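Local coordinates for putative uncharacterized protein (Leishmania major, PDB 3M3I) that is of unknown function but, as a member of the cupin superfamily (DUF985), folds into a cupin-type beta-barrel and assembles as a dimer, at residues E82-H87 and V174-S179; L92-I97 and L146-P151; P126-Y131 and E197-H202; F190-L195 and V205-A210. All coordinates share one frame; numbering follows the deposited sequence.

Contact 1: residues E82-H87 and V174-S179; sequences ETWMYH and VSCIVS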
loop_
_atom_site.group_PDB
_atom_site.type_symbol
_atom_site.label_atom_id
_atom_site.label_comp_id
_atom_site.label_asym_id
_atom_site.label_seq_id
_atom_site.Cartn_x
_atom_site.Cartn_y
_atom_site.Cartn_z
ATOM N N GLU A 82 9.016 -0.907 -5.275
ATOM C CA GLU A 82 8.450 -1.143 -3.961
ATOM C C GLU A 82 7.761 0.120 -3.428
ATOM O O GLU A 82 8.376 1.180 -3.314
ATOM C CB GLU A 82 9.540 -1.593 -3.007
ATOM C CG GLU A 82 9.012 -1.891 -1.619
ATOM C CD GLU A 82 10.076 -2.393 -0.674
ATOM O OE1 GLU A 82 11.200 -1.841 -0.684
ATOM O OE2 GLU A 82 9.767 -3.330 0.081
ATOM N N THR A 83 6.486 -0.015 -3.084
ATOM C CA THR A 83 5.672 1.120 -2.669
ATOM C C THR A 83 5.495 1.094 -1.155
ATOM O O THR A 83 5.089 0.073 -0.600
ATOM C CB THR A 83 4.277 1.110 -3.379
ATOM O OG1 THR A 83 4.450 1.236 -4.800
ATOM C CG2 THR A 83 3.418 2.238 -2.887
ATOM N N TRP A 84 5.782 2.228 -0.515
ATOM C CA TRP A 84 5.777 2.390 0.943
ATOM C C TRP A 84 4.611 3.258 1.428
ATOM O O TRP A 84 4.548 4.412 1.071
ATOM C CB TRP A 84 7.074 3.081 1.361
ATOM C CG TRP A 84 8.265 2.251 1.130
ATOM C CD1 TRP A 84 8.768 1.851 -0.070
ATOM C CD2 TRP A 84 9.127 1.710 2.131
ATOM N NE1 TRP A 84 9.887 1.083 0.117
ATOM C CE2 TRP A 84 10.129 0.974 1.462
ATOM C CE3 TRP A 84 9.143 1.765 3.528
ATOM C CZ2 TRP A 84 11.134 0.299 2.136
ATOM C CZ3 TRP A 84 10.150 1.103 4.205
ATOM C CH2 TRP A 84 11.137 0.374 3.505
ATOM N N MET A 85 3.736 2.717 2.279
ATOM C CA MET A 85 2.537 3.412 2.774
ATOM C C MET A 85 2.617 3.656 4.279
ATOM O O MET A 85 2.699 2.702 5.024
ATOM C CB MET A 85 1.288 2.560 2.542
ATOM C CG MET A 85 0.542 2.811 1.260
ATOM S SD MET A 85 1.111 1.928 -0.189
ATOM C CE MET A 85 1.481 0.283 0.417
ATOM N N TYR A 86 2.531 4.913 4.713
ATOM C CA TYR A 86 2.574 5.272 6.125
ATOM C C TYR A 86 1.309 4.838 6.918
ATOM O O TYR A 86 0.192 5.087 6.493
ATOM C CB TYR A 86 2.776 6.787 6.282
ATOM C CG TYR A 86 2.665 7.259 7.716
ATOM C CD1 TYR A 86 1.417 7.545 8.281
ATOM C CD2 TYR A 86 3.801 7.392 8.523
ATOM C CE1 TYR A 86 1.302 7.977 9.597
ATOM C CE2 TYR A 86 3.698 7.826 9.858
ATOM C CZ TYR A 86 2.442 8.105 10.384
ATOM O OH TYR A 86 2.307 8.506 11.687
ATOM N N HIS A 87 1.519 4.210 8.080
ATOM C CA HIS A 87 0.429 3.771 8.971
ATOM C C HIS A 87 0.465 4.458 10.333
ATOM O O HIS A 87 -0.573 4.904 10.820
ATOM C CB HIS A 87 0.491 2.262 9.195
ATOM C CG HIS A 87 0.093 1.450 8.004
ATOM N ND1 HIS A 87 -0.970 1.784 7.196
ATOM C CD2 HIS A 87 0.584 0.289 7.514
ATOM C CE1 HIS A 87 -1.104 0.877 6.246
ATOM N NE2 HIS A 87 -0.174 -0.041 6.417
ATOM N N VAL A 174 5.044 0.938 8.577
ATOM C CA VAL A 174 4.507 1.113 7.239
ATOM C C VAL A 174 4.039 -0.232 6.700
ATOM O O VAL A 174 4.215 -1.267 7.335
ATOM C CB VAL A 174 5.569 1.717 6.233
ATOM C CG1 VAL A 174 5.969 3.115 6.616
ATOM C CG2 VAL A 174 6.800 0.825 6.115
ATOM N N SER A 175 3.424 -0.188 5.525
ATOM C CA SER A 175 3.259 -1.357 4.690
ATOM C C SER A 175 4.093 -1.142 3.445
ATOM O O SER A 175 4.206 -0.018 2.970
ATOM C CB SER A 175 1.795 -1.558 4.317
ATOM O OG SER A 175 1.043 -1.951 5.436
ATOM N N CYS A 176 4.695 -2.222 2.943
ATOM C CA CYS A 176 5.398 -2.207 1.675
ATOM C C CYS A 176 4.763 -3.198 0.704
ATOM O O CYS A 176 4.391 -4.304 1.087
ATOM C CB CYS A 176 6.863 -2.562 1.875
ATOM S SG CYS A 176 7.727 -1.533 3.053
ATOM N N ILE A 177 4.652 -2.803 -0.560
ATOM C CA ILE A 177 4.176 -3.711 -1.611
ATOM C C ILE A 177 5.222 -3.759 -2.708
ATOM O O ILE A 177 5.571 -2.728 -3.240
ATOM C CB ILE A 177 2.830 -3.228 -2.188
ATOM C CG1 ILE A 177 1.824 -3.013 -1.064
ATOM C CG2 ILE A 177 2.256 -4.216 -3.181
ATOM C CD1 ILE A 177 0.571 -2.342 -1.551
ATOM N N VAL A 178 5.748 -4.941 -3.013
ATOM C CA VAL A 178 6.653 -5.101 -4.146
ATOM C C VAL A 178 5.878 -5.731 -5.293
ATOM O O VAL A 178 5.181 -6.714 -5.088
ATOM C CB VAL A 178 7.887 -5.956 -3.792
ATOM C CG1 VAL A 178 8.917 -5.878 -4.912
ATOM C CG2 VAL A 178 8.495 -5.502 -2.477
ATOM N N SER A 179 5.955 -5.124 -6.477
ATOM C CA SER A 179 5.248 -5.617 -7.673
ATOM C C SER A 179 5.976 -5.276 -8.974
ATOM O O SER A 179 6.221 -4.094 -9.260
ATOM C CB SER A 179 3.836 -5.055 -7.758
ATOM O OG SER A 179 3.240 -5.379 -9.006
#
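Thr83 and Ile177 face each other as an antiparallel hydrogen-bonded pair: Thr83 N donates to Ile177 O at 2.9 Å, and Ile177 N donates back to Thr83 O. Met85 and Ser175 repeat the exchange two residues on, with Met85 N 2.9 Å from Ser175 O and Ser175 N 3.0 Å from Met85 O. Glu82, Trp84 and Tyr86 make their backbone bonds on the other edge, to Val150, Tyr148 and Leu146, which places strand 81-87 between two partners in one sheet of the cupin barrel. The face bearing Trp84 and Cys176 looks into the barrel. There Cys176 SG, turned anti to its carbonyl carbon (chi1 -55°), sits over the face of the Trp84 indole, 3.5 Å from the centroid of the six-membered ring; a small, polarisable thiol suits a place against so broad a ring. Trp84 NE1 makes a weak bond to Glu82 OE1 at 3.3 Å. Glu82 CG, anti to the backbone N (chi1 -179°), lies 3.7 Å from Val178 CG2, and carboxylate OE2 touches the same methyl. The opposite face, with Thr83, Met85, Ser175 and Ile177, turns to the second subunit. Thr83 OG1 is satisfied by Thr149 OG1. Ser175 OG lies at the edge of the His87 ring, close to NE2 in a probable hydrogen bond of doubtfully short modelled length, and has a weak bond with Gln147 NE2 of the second subunit; His87 ND1 pairs with Tyr86 O of that subunit. The flexible Met85 bends its CE to 3.4 Å from Ile177 CD1, and Met85 and Ile177 pack on their own counterparts in the second subunit.

Contact 2: residues L92-I97 and L146-P151; sequences LQLHVI and LQYTVP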
loop_
_atom_site.group_PDB
_atom_site.type_symbol
_atom_site.label_atom_id
_atom_site.label_comp_id
_atom_site.label_asym_id
_atom_site.label_seq_id
_atom_site.Cartn_x
_atom_site.Cartn_y
_atom_site.Cartn_z
ATOM N N LEU A 92 9.154 7.982 8.238
ATOM C CA LEU A 92 10.214 7.083 7.838
ATOM C C LEU A 92 11.065 7.818 6.797
ATOM O O LEU A 92 10.544 8.268 5.766
ATOM C CB LEU A 92 9.590 5.839 7.213
ATOM C CG LEU A 92 10.395 4.547 7.149
ATOM C CD1 LEU A 92 10.099 3.686 8.362
ATOM C CD2 LEU A 92 10.031 3.799 5.890
ATOM N N GLN A 93 12.358 7.958 7.062
ATOM C CA GLN A 93 13.247 8.581 6.103
ATOM C C GLN A 93 13.821 7.516 5.195
ATOM O O GLN A 93 14.515 6.602 5.649
ATOM C CB GLN A 93 14.361 9.358 6.788
ATOM C CG GLN A 93 15.160 10.191 5.813
ATOM C CD GLN A 93 16.231 11.020 6.469
ATOM O OE1 GLN A 93 16.069 11.499 7.581
ATOM N NE2 GLN A 93 17.328 11.212 5.765
ATOM N N LEU A 94 13.496 7.636 3.914
ATOM C CA LEU A 94 13.945 6.728 2.890
ATOM C C LEU A 94 15.158 7.367 2.237
ATOM O O LEU A 94 15.125 8.547 1.878
ATOM C CB LEU A 94 12.856 6.513 1.837
ATOM C CG LEU A 94 11.821 5.428 2.079
ATOM C CD1 LEU A 94 10.666 5.576 1.105
ATOM C CD2 LEU A 94 12.496 4.071 1.904
ATOM N N HIS A 95 16.213 6.581 2.084
ATOM C CA HIS A 95 17.452 7.024 1.469
ATOM C C HIS A 95 17.560 6.301 0.144
ATOM O O HIS A 95 17.923 5.129 0.123
ATOM C CB HIS A 95 18.644 6.662 2.367
ATOM C CG HIS A 95 18.568 7.250 3.743
ATOM N ND1 HIS A 95 19.498 8.145 4.225
ATOM C CD2 HIS A 95 17.674 7.059 4.743
ATOM C CE1 HIS A 95 19.180 8.478 5.462
ATOM N NE2 HIS A 95 18.073 7.839 5.795
ATOM N N VAL A 96 17.258 6.978 -0.951
ATOM C CA VAL A 96 17.128 6.329 -2.257
ATOM C C VAL A 96 18.208 6.804 -3.235
ATOM O O VAL A 96 18.229 7.971 -3.609
ATOM C CB VAL A 96 15.732 6.622 -2.875
ATOM C CG1 VAL A 96 15.559 5.903 -4.196
ATOM C CG2 VAL A 96 14.617 6.220 -1.919
ATOM N N ILE A 97 19.104 5.913 -3.651
ATOM C CA ILE A 97 20.023 6.228 -4.739
ATOM C C ILE A 97 19.439 5.595 -6.003
ATOM O O ILE A 97 19.331 4.385 -6.090
ATOM C CB ILE A 97 21.451 5.697 -4.502
ATOM C CG1 ILE A 97 21.966 6.073 -3.106
ATOM C CG2 ILE A 97 22.379 6.238 -5.582
ATOM C CD1 ILE A 97 23.090 5.182 -2.590
ATOM N N LEU A 146 2.476 10.345 2.316
ATOM C CA LEU A 146 1.774 9.175 2.830
ATOM C C LEU A 146 2.093 7.909 2.059
ATOM O O LEU A 146 2.012 6.810 2.595
ATOM C CB LEU A 146 0.268 9.381 2.787
ATOM C CG LEU A 146 -0.405 10.317 3.785
ATOM C CD1 LEU A 146 -1.818 10.534 3.320
ATOM C CD2 LEU A 146 -0.371 9.772 5.227
ATOM N N GLN A 147 2.450 8.074 0.793
ATOM C CA GLN A 147 2.785 6.970 -0.098
ATOM C C GLN A 147 3.994 7.393 -0.939
ATOM O O GLN A 147 4.138 8.557 -1.274
ATOM C CB GLN A 147 1.561 6.684 -0.974
ATOM C CG GLN A 147 1.687 5.534 -1.945
ATOM C CD GLN A 147 0.656 5.577 -3.072
ATOM O OE1 GLN A 147 0.978 5.283 -4.196
ATOM N NE2 GLN A 147 -0.591 5.907 -2.755
ATOM N N TYR A 148 4.858 6.442 -1.271
ATOM C CA TYR A 148 6.003 6.673 -2.144
ATOM C C TYR A 148 6.539 5.340 -2.660
ATOM O O TYR A 148 6.524 4.339 -1.942
ATOM C CB TYR A 148 7.103 7.432 -1.411
ATOM C CG TYR A 148 8.355 7.595 -2.231
ATOM C CD1 TYR A 148 8.536 8.704 -3.058
ATOM C CD2 TYR A 148 9.346 6.623 -2.212
ATOM C CE1 TYR A 148 9.692 8.847 -3.825
ATOM C CE2 TYR A 148 10.489 6.759 -2.971
ATOM C CZ TYR A 148 10.657 7.863 -3.778
ATOM O OH TYR A 148 11.803 7.969 -4.521
ATOM N N THR A 149 7.017 5.350 -3.907
ATOM C CA THR A 149 7.466 4.160 -4.625
ATOM C C THR A 149 8.954 4.231 -4.955
ATOM O O THR A 149 9.400 5.149 -5.631
ATOM C CB THR A 149 6.676 3.958 -5.934
ATOM O OG1 THR A 149 5.319 3.662 -5.621
ATOM C CG2 THR A 149 7.238 2.804 -6.752
ATOM N N VAL A 150 9.708 3.236 -4.480
ATOM C CA VAL A 150 11.144 3.155 -4.715
ATOM C C VAL A 150 11.315 2.395 -6.019
ATOM O O VAL A 150 10.916 1.245 -6.098
ATOM C CB VAL A 150 11.866 2.425 -3.561
ATOM C CG1 VAL A 150 13.355 2.334 -3.833
ATOM C CG2 VAL A 150 11.609 3.142 -2.245
ATOM N N PRO A 151 11.874 3.039 -7.060
ATOM C CA PRO A 151 11.897 2.330 -8.339
ATOM C C PRO A 151 12.838 1.132 -8.299
ATOM O O PRO A 151 13.869 1.188 -7.628
ATOM C CB PRO A 151 12.402 3.388 -9.325
ATOM C CG PRO A 151 12.163 4.709 -8.644
ATOM C CD PRO A 151 12.385 4.416 -7.195
#
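Leu94 and Val96 meet Tyr148 and Val150 across the interior of the cupin barrel, where two antiparallel sheets pack face to face. The axes of the two strand segments come no closer than 9.5 Å, with N-to-C directions at 31°. No hydrogen bond joins them, and side chains alone fill the gap. Leu94 makes the nearest approach: its CD1 comes obliquely to the Tyr148 ring, 3.7 Å from CD2, and also reaches Val150 CG2 at 4.2 Å. Leucine suits the place because its reach across the gap lets CD1 touch both the ring and Val150. Tyr148 CG is anti to its backbone N (chi1 175°), and the ring extends beyond it toward strand 92-98, where Val96 CG2 lies 4.3 Å from CE2. Val150 CG2 meets the same ring in its plane, at the edge, so the aromatic is bordered from its own strand as well as from the facing sheet. A second shell sets these groups in place. Strand 92-98 is held by backbone bonds from Leu94 to Val134 and from Val96 to Arg132, and Val134 also packs on Tyr148. Arg106 makes a cation-pi contact with the Tyr148 ring, while Trp84 and Phe156 both touch Val150. His95 and Gln147 turn away from the barrel interior but stay buried: His95 NE2 bonds to Ser159 OG, and Gln147 OE1 to Thr62 OG1 of the second subunit. Val96 and Val150, whose CA atoms are the nearest pair across the segments, need only short side chains there, and beta-branched valine suits the extended backbone; Val96 CG1 lies 4.2 Å from Val150 CG1.

Contact 3: residues P126-Y131 and E197-H202; sequences PKYQVY and ELYPQH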
loop_
_atom_site.group_PDB
_atom_site.type_symbol
_atom_site.label_atom_id
_atom_site.label_comp_id
_atom_site.label_asym_id
_atom_site.label_seq_id
_atom_site.Cartn_x
_atom_site.Cartn_y
_atom_site.Cartn_z
ATOM N N PRO A 126 26.232 7.403 -17.044
ATOM C CA PRO A 126 26.771 6.918 -15.760
ATOM C C PRO A 126 25.683 6.794 -14.696
ATOM O O PRO A 126 24.946 7.753 -14.476
ATOM C CB PRO A 126 27.796 7.991 -15.361
ATOM C CG PRO A 126 27.559 9.153 -16.264
ATOM C CD PRO A 126 26.892 8.645 -17.495
ATOM N N LYS A 127 25.601 5.629 -14.048
ATOM C CA LYS A 127 24.469 5.283 -13.154
ATOM C C LYS A 127 24.665 5.715 -11.699
ATOM O O LYS A 127 25.763 6.094 -11.289
ATOM C CB LYS A 127 24.206 3.773 -13.170
ATOM C CG LYS A 127 24.086 3.147 -14.545
ATOM C CD LYS A 127 22.953 3.756 -15.359
ATOM C CE LYS A 127 22.687 2.963 -16.630
ATOM N NZ LYS A 127 21.956 3.765 -17.640
ATOM N N TYR A 128 23.574 5.655 -10.939
ATOM C CA TYR A 128 23.564 5.901 -9.491
ATOM C C TYR A 128 24.049 7.286 -9.043
ATOM O O TYR A 128 24.721 7.425 -8.021
ATOM C CB TYR A 128 24.292 4.765 -8.760
ATOM C CG TYR A 128 23.543 3.451 -8.891
ATOM C CD1 TYR A 128 22.373 3.229 -8.188
ATOM C CD2 TYR A 128 23.980 2.457 -9.748
ATOM C CE1 TYR A 128 21.676 2.057 -8.317
ATOM C CE2 TYR A 128 23.280 1.281 -9.879
ATOM C CZ TYR A 128 22.127 1.091 -9.160
ATOM O OH TYR A 128 21.428 -0.079 -9.284
ATOM N N GLN A 129 23.652 8.311 -9.784
ATOM C CA GLN A 129 24.113 9.675 -9.501
ATOM C C GLN A 129 23.204 10.484 -8.596
ATOM O O GLN A 129 23.680 11.402 -7.933
ATOM C CB GLN A 129 24.329 10.447 -10.799
ATOM C CG GLN A 129 25.434 9.884 -11.650
ATOM C CD GLN A 129 26.029 10.922 -12.531
ATOM O OE1 GLN A 129 26.800 11.765 -12.075
ATOM N NE2 GLN A 129 25.669 10.890 -13.809
ATOM N N VAL A 130 21.914 10.148 -8.562
ATOM C CA VAL A 130 20.921 10.974 -7.877
ATOM C C VAL A 130 20.487 10.403 -6.525
ATOM O O VAL A 130 19.766 9.416 -6.458
ATOM C CB VAL A 130 19.681 11.226 -8.779
ATOM C CG1 VAL A 130 18.607 12.007 -8.034
ATOM C CG2 VAL A 130 20.089 11.986 -10.037
ATOM N N TYR A 131 20.916 11.059 -5.450
ATOM C CA TYR A 131 20.477 10.719 -4.104
ATOM C C TYR A 131 19.222 11.522 -3.755
ATOM O O TYR A 131 19.178 12.749 -3.925
ATOM C CB TYR A 131 21.597 10.997 -3.093
ATOM C CG TYR A 131 21.211 10.793 -1.640
ATOM C CD1 TYR A 131 20.478 9.685 -1.231
ATOM C CD2 TYR A 131 21.601 11.699 -0.672
ATOM C CE1 TYR A 131 20.128 9.504 0.094
ATOM C CE2 TYR A 131 21.257 11.520 0.655
ATOM C CZ TYR A 131 20.518 10.422 1.030
ATOM O OH TYR A 131 20.187 10.259 2.352
ATOM N N GLU A 197 33.853 1.323 -3.423
ATOM C CA GLU A 197 34.603 1.022 -4.640
ATOM C C GLU A 197 33.878 1.495 -5.904
ATOM O O GLU A 197 34.532 1.938 -6.849
ATOM C CB GLU A 197 34.911 -0.474 -4.737
ATOM C CG GLU A 197 35.954 -0.942 -3.732
ATOM C CD GLU A 197 37.384 -0.562 -4.129
ATOM O OE1 GLU A 197 37.812 -0.922 -5.242
ATOM O OE2 GLU A 197 38.086 0.089 -3.324
ATOM N N LEU A 198 32.544 1.417 -5.920
ATOM C CA LEU A 198 31.766 1.812 -7.100
ATOM C C LEU A 198 31.206 3.252 -7.072
ATOM O O LEU A 198 31.280 3.945 -8.088
ATOM C CB LEU A 198 30.614 0.828 -7.338
ATOM C CG LEU A 198 30.952 -0.525 -7.955
ATOM C CD1 LEU A 198 29.685 -1.236 -8.387
ATOM C CD2 LEU A 198 31.903 -0.379 -9.144
ATOM N N TYR A 199 30.631 3.684 -5.945
ATOM C CA TYR A 199 29.943 4.989 -5.866
ATOM C C TYR A 199 30.459 5.884 -4.710
ATOM O O TYR A 199 29.737 6.163 -3.761
ATOM C CB TYR A 199 28.406 4.783 -5.790
ATOM C CG TYR A 199 27.908 3.659 -6.690
ATOM C CD1 TYR A 199 28.036 3.735 -8.070
ATOM C CD2 TYR A 199 27.340 2.506 -6.150
ATOM C CE1 TYR A 199 27.606 2.692 -8.891
ATOM C CE2 TYR A 199 26.914 1.456 -6.959
ATOM C CZ TYR A 199 27.042 1.553 -8.331
ATOM O OH TYR A 199 26.616 0.503 -9.125
ATOM N N PRO A 200 31.707 6.372 -4.811
ATOM C CA PRO A 200 32.299 7.162 -3.731
ATOM C C PRO A 200 31.721 8.586 -3.577
ATOM O O PRO A 200 31.871 9.202 -2.513
ATOM C CB PRO A 200 33.773 7.212 -4.122
ATOM C CG PRO A 200 33.766 7.152 -5.596
ATOM C CD PRO A 200 32.633 6.236 -5.953
ATOM N N GLN A 201 31.067 9.102 -4.618
ATOM C CA GLN A 201 30.327 10.366 -4.502
ATOM C C GLN A 201 29.248 10.343 -3.395
ATOM O O GLN A 201 28.851 11.399 -2.916
ATOM C CB GLN A 201 29.690 10.776 -5.844
ATOM C CG GLN A 201 28.559 9.861 -6.363
ATOM C CD GLN A 201 29.083 8.682 -7.170
ATOM O OE1 GLN A 201 30.256 8.328 -7.057
ATOM N NE2 GLN A 201 28.221 8.067 -7.983
ATOM N N HIS A 202 28.793 9.151 -2.987
ATOM C CA HIS A 202 27.764 9.027 -1.952
ATOM C C HIS A 202 28.316 8.573 -0.599
ATOM O O HIS A 202 27.591 7.962 0.179
ATOM C CB HIS A 202 26.671 8.051 -2.408
ATOM C CG HIS A 202 26.011 8.435 -3.694
ATOM N ND1 HIS A 202 25.397 9.655 -3.881
ATOM C CD2 HIS A 202 25.862 7.754 -4.855
ATOM C CE1 HIS A 202 24.909 9.714 -5.108
ATOM N NE2 HIS A 202 25.175 8.571 -5.718
#
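His202 NE2 donates to the main-chain carbonyl of Tyr128, with NE2 and O 2.6 Å apart and an N-H...O angle of 159°. The oxygen lies in the plane of the imidazole, though NE2 is itself tilted by 22° from the carbonyl plane. Gln129 O also borders the ring edge, 3.5 Å from His202 CE1, and Gln201 CG lies 3.6 Å above the ring plane, over its centre. A histidine suits this spot because its flat ring can be packed on a face while an N-H reaches a backbone oxygen. Beside it, Tyr128 and Tyr199 meet obliquely. Tyr128 CB stands over one face of the Tyr199 ring, 4.0 Å from the centroid, and Leu198 CB covers the opposite face. A chi1 of -66° puts Tyr128 CG beside the backbone N, and the ring passes obliquely by the phenol end of Tyr199, where CD2 comes 3.3 Å from Tyr199 OH. The Tyr128 hydroxyl is hydrogen-bonded to Gly153 O. These contacts join the connection between the last two helices to the entry of an edge strand of the barrel. Tyr199 and His202 lie in the turn after helix 192-198, His202 being the N-cap of helix 203-209, while Tyr128 leads into strand 130-136 and rests on Ile97 of strand 92-98 and Ile155 of strand 155-159.

Contact 4: residues F190-L195 and V205-A210; sequences FTQAQL and VIKQMA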
loop_
_atom_site.group_PDB
_atom_site.type_symbol
_atom_site.label_atom_id
_atom_site.label_comp_id
_atom_site.label_asym_id
_atom_site.label_seq_id
_atom_site.Cartn_x
_atom_site.Cartn_y
_atom_site.Cartn_z
ATOM N N PHE A 190 24.218 -4.904 0.469
ATOM C CA PHE A 190 25.502 -4.298 0.194
ATOM C C PHE A 190 26.271 -4.094 1.499
ATOM O O PHE A 190 25.695 -4.214 2.582
ATOM C CB PHE A 190 25.303 -2.963 -0.547
ATOM C CG PHE A 190 24.582 -3.098 -1.880
ATOM C CD1 PHE A 190 23.218 -2.885 -1.971
ATOM C CD2 PHE A 190 25.271 -3.451 -3.028
ATOM C CE1 PHE A 190 22.561 -3.020 -3.169
ATOM C CE2 PHE A 190 24.619 -3.581 -4.242
ATOM C CZ PHE A 190 23.266 -3.363 -4.317
ATOM N N THR A 191 27.577 -3.843 1.367
ATOM C CA THR A 191 28.465 -3.406 2.459
ATOM C C THR A 191 29.202 -2.130 2.042
ATOM O O THR A 191 29.300 -1.827 0.848
ATOM C CB THR A 191 29.524 -4.471 2.807
ATOM O OG1 THR A 191 30.398 -4.684 1.690
ATOM C CG2 THR A 191 28.863 -5.772 3.219
ATOM N N GLN A 192 29.726 -1.384 3.006
ATOM C CA GLN A 192 30.381 -0.112 2.695
ATOM C C GLN A 192 31.609 -0.215 1.774
ATOM O O GLN A 192 31.740 0.560 0.839
ATOM C CB GLN A 192 30.787 0.595 3.982
ATOM C CG GLN A 192 29.637 1.221 4.754
ATOM C CD GLN A 192 30.073 1.660 6.122
ATOM O OE1 GLN A 192 31.264 1.912 6.352
ATOM N NE2 GLN A 192 29.128 1.740 7.042
ATOM N N ALA A 193 32.512 -1.152 2.058
ATOM C CA ALA A 193 33.770 -1.287 1.302
ATOM C C ALA A 193 33.519 -1.718 -0.126
ATOM O O ALA A 193 34.348 -1.485 -1.012
ATOM C CB ALA A 193 34.716 -2.294 1.979
ATOM N N GLN A 194 32.390 -2.395 -0.330
ATOM C CA GLN A 194 31.942 -2.772 -1.646
ATOM C C GLN A 194 31.441 -1.533 -2.398
ATOM O O GLN A 194 31.878 -1.273 -3.531
ATOM C CB GLN A 194 30.838 -3.812 -1.512
ATOM C CG GLN A 194 30.189 -4.238 -2.825
ATOM C CD GLN A 194 28.919 -5.012 -2.588
ATOM O OE1 GLN A 194 28.363 -4.981 -1.495
ATOM N NE2 GLN A 194 28.456 -5.728 -3.611
ATOM N N LEU A 195 30.539 -0.771 -1.775
ATOM C CA LEU A 195 29.896 0.387 -2.443
ATOM C C LEU A 195 30.865 1.555 -2.623
ATOM O O LEU A 195 30.819 2.247 -3.633
ATOM C CB LEU A 195 28.646 0.851 -1.687
ATOM C CG LEU A 195 27.444 -0.103 -1.621
ATOM C CD1 LEU A 195 26.342 0.435 -0.696
ATOM C CD2 LEU A 195 26.876 -0.393 -3.001
ATOM N N VAL A 205 26.022 8.848 2.760
ATOM C CA VAL A 205 24.902 7.897 2.832
ATOM C C VAL A 205 25.442 6.465 2.937
ATOM O O VAL A 205 24.887 5.642 3.666
ATOM C CB VAL A 205 23.913 8.031 1.628
ATOM C CG1 VAL A 205 24.646 8.000 0.310
ATOM C CG2 VAL A 205 22.860 6.915 1.648
ATOM N N ILE A 206 26.544 6.177 2.243
ATOM C CA ILE A 206 27.113 4.831 2.277
ATOM C C ILE A 206 27.553 4.465 3.705
ATOM O O ILE A 206 27.116 3.444 4.235
ATOM C CB ILE A 206 28.270 4.657 1.287
ATOM C CG1 ILE A 206 27.743 4.663 -0.149
ATOM C CG2 ILE A 206 29.015 3.340 1.542
ATOM C CD1 ILE A 206 28.838 4.852 -1.190
ATOM N N LYS A 207 28.385 5.303 4.317
ATOM C CA LYS A 207 28.847 5.063 5.686
ATOM C C LYS A 207 27.745 5.145 6.747
ATOM O O LYS A 207 27.871 4.555 7.801
ATOM C CB LYS A 207 30.010 6.007 6.043
ATOM C CG LYS A 207 31.350 5.537 5.447
ATOM C CD LYS A 207 32.486 6.481 5.751
ATOM C CE LYS A 207 33.815 5.891 5.270
ATOM N NZ LYS A 207 35.010 6.582 5.862
ATOM N N GLN A 208 26.670 5.877 6.461
ATOM C CA GLN A 208 25.518 5.982 7.356
ATOM C C GLN A 208 24.612 4.770 7.208
ATOM O O GLN A 208 24.182 4.216 8.205
ATOM C CB GLN A 208 24.723 7.265 7.063
ATOM C CG GLN A 208 23.415 7.458 7.891
ATOM C CD GLN A 208 22.675 8.748 7.532
ATOM O OE1 GLN A 208 23.285 9.732 7.084
ATOM N NE2 GLN A 208 21.356 8.751 7.720
ATOM N N MET A 209 24.339 4.343 5.972
ATOM C CA MET A 209 23.277 3.340 5.712
ATOM C C MET A 209 23.705 1.947 5.262
ATOM O O MET A 209 22.857 1.070 5.182
ATOM C CB MET A 209 22.272 3.888 4.693
ATOM C CG MET A 209 21.543 5.157 5.143
ATOM S SD MET A 209 20.604 4.942 6.673
ATOM C CE MET A 209 19.502 3.592 6.239
ATOM N N ALA A 210 24.975 1.729 4.943
ATOM C CA ALA A 210 25.424 0.396 4.527
ATOM C C ALA A 210 26.050 -0.343 5.690
ATOM O O ALA A 210 26.665 0.273 6.569
ATOM C CB ALA A 210 26.410 0.487 3.375
#
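Gln192 does most of the work against Ala210, its amide reaching over to the end of the other helix. Gln192 NE2 donates to Ala210 O at 2.9 Å, from above the carbonyl plane, with an N-H...O angle of 153°. Nearer the backbone the same side chain packs tightly: Gln192 CG is 3.6 Å from Ala210 CB and 3.4 Å from Ile206 O. Alanine suits the place because its single methyl lets the glutamine come close, and the long glutamine supplies both methylenes for packing and an N-H for the carbonyl. Deeper in, Leu195 CB meets Ile206 CD1 at 4.0 Å, and Leu195 CD1 touches Ala210 CB at a similar distance. On the exposed side the contact thins out. Lys207 crosses Gln192 at about a right angle and touches it only with the start of its chain, CG lying 3.7 Å from Gln192 OE1; the rest leads off to a salt bridge with Glu203. Helix 192-198 starts from Thr191, whose N is bonded to Gln194 OE1, one half of a capping box. The two short helices at the C-terminal end of the modelled chain thus lie against each other, with Leu195 and Met209 on Leu75 and Met209 also resting on His95 of strand 92-98.

Overall arrangement
Strand 81-87 opens contact 1, strand 92-98 opens contact 2, and 126-131 opens contact 3. The chain then closes contact 2 at 146-151 and contact 1 at 174-179, so contact 2 is nested inside the loop of contact 1. Contact 4 opens at 190-195, contact 3 closes at 197-202, and contact 4 closes at 205-210; contact 3 therefore crosses all three others, while contact 4 follows contacts 1 and 2 in series. Contact 1 pairs two strands of one sheet, contact 2 joins that sheet to the second, contact 3 ties the connection between the C-terminal helices to the second sheet's edge, and contact 4 packs these helices together, its centre about 11 Å from that of contact 3.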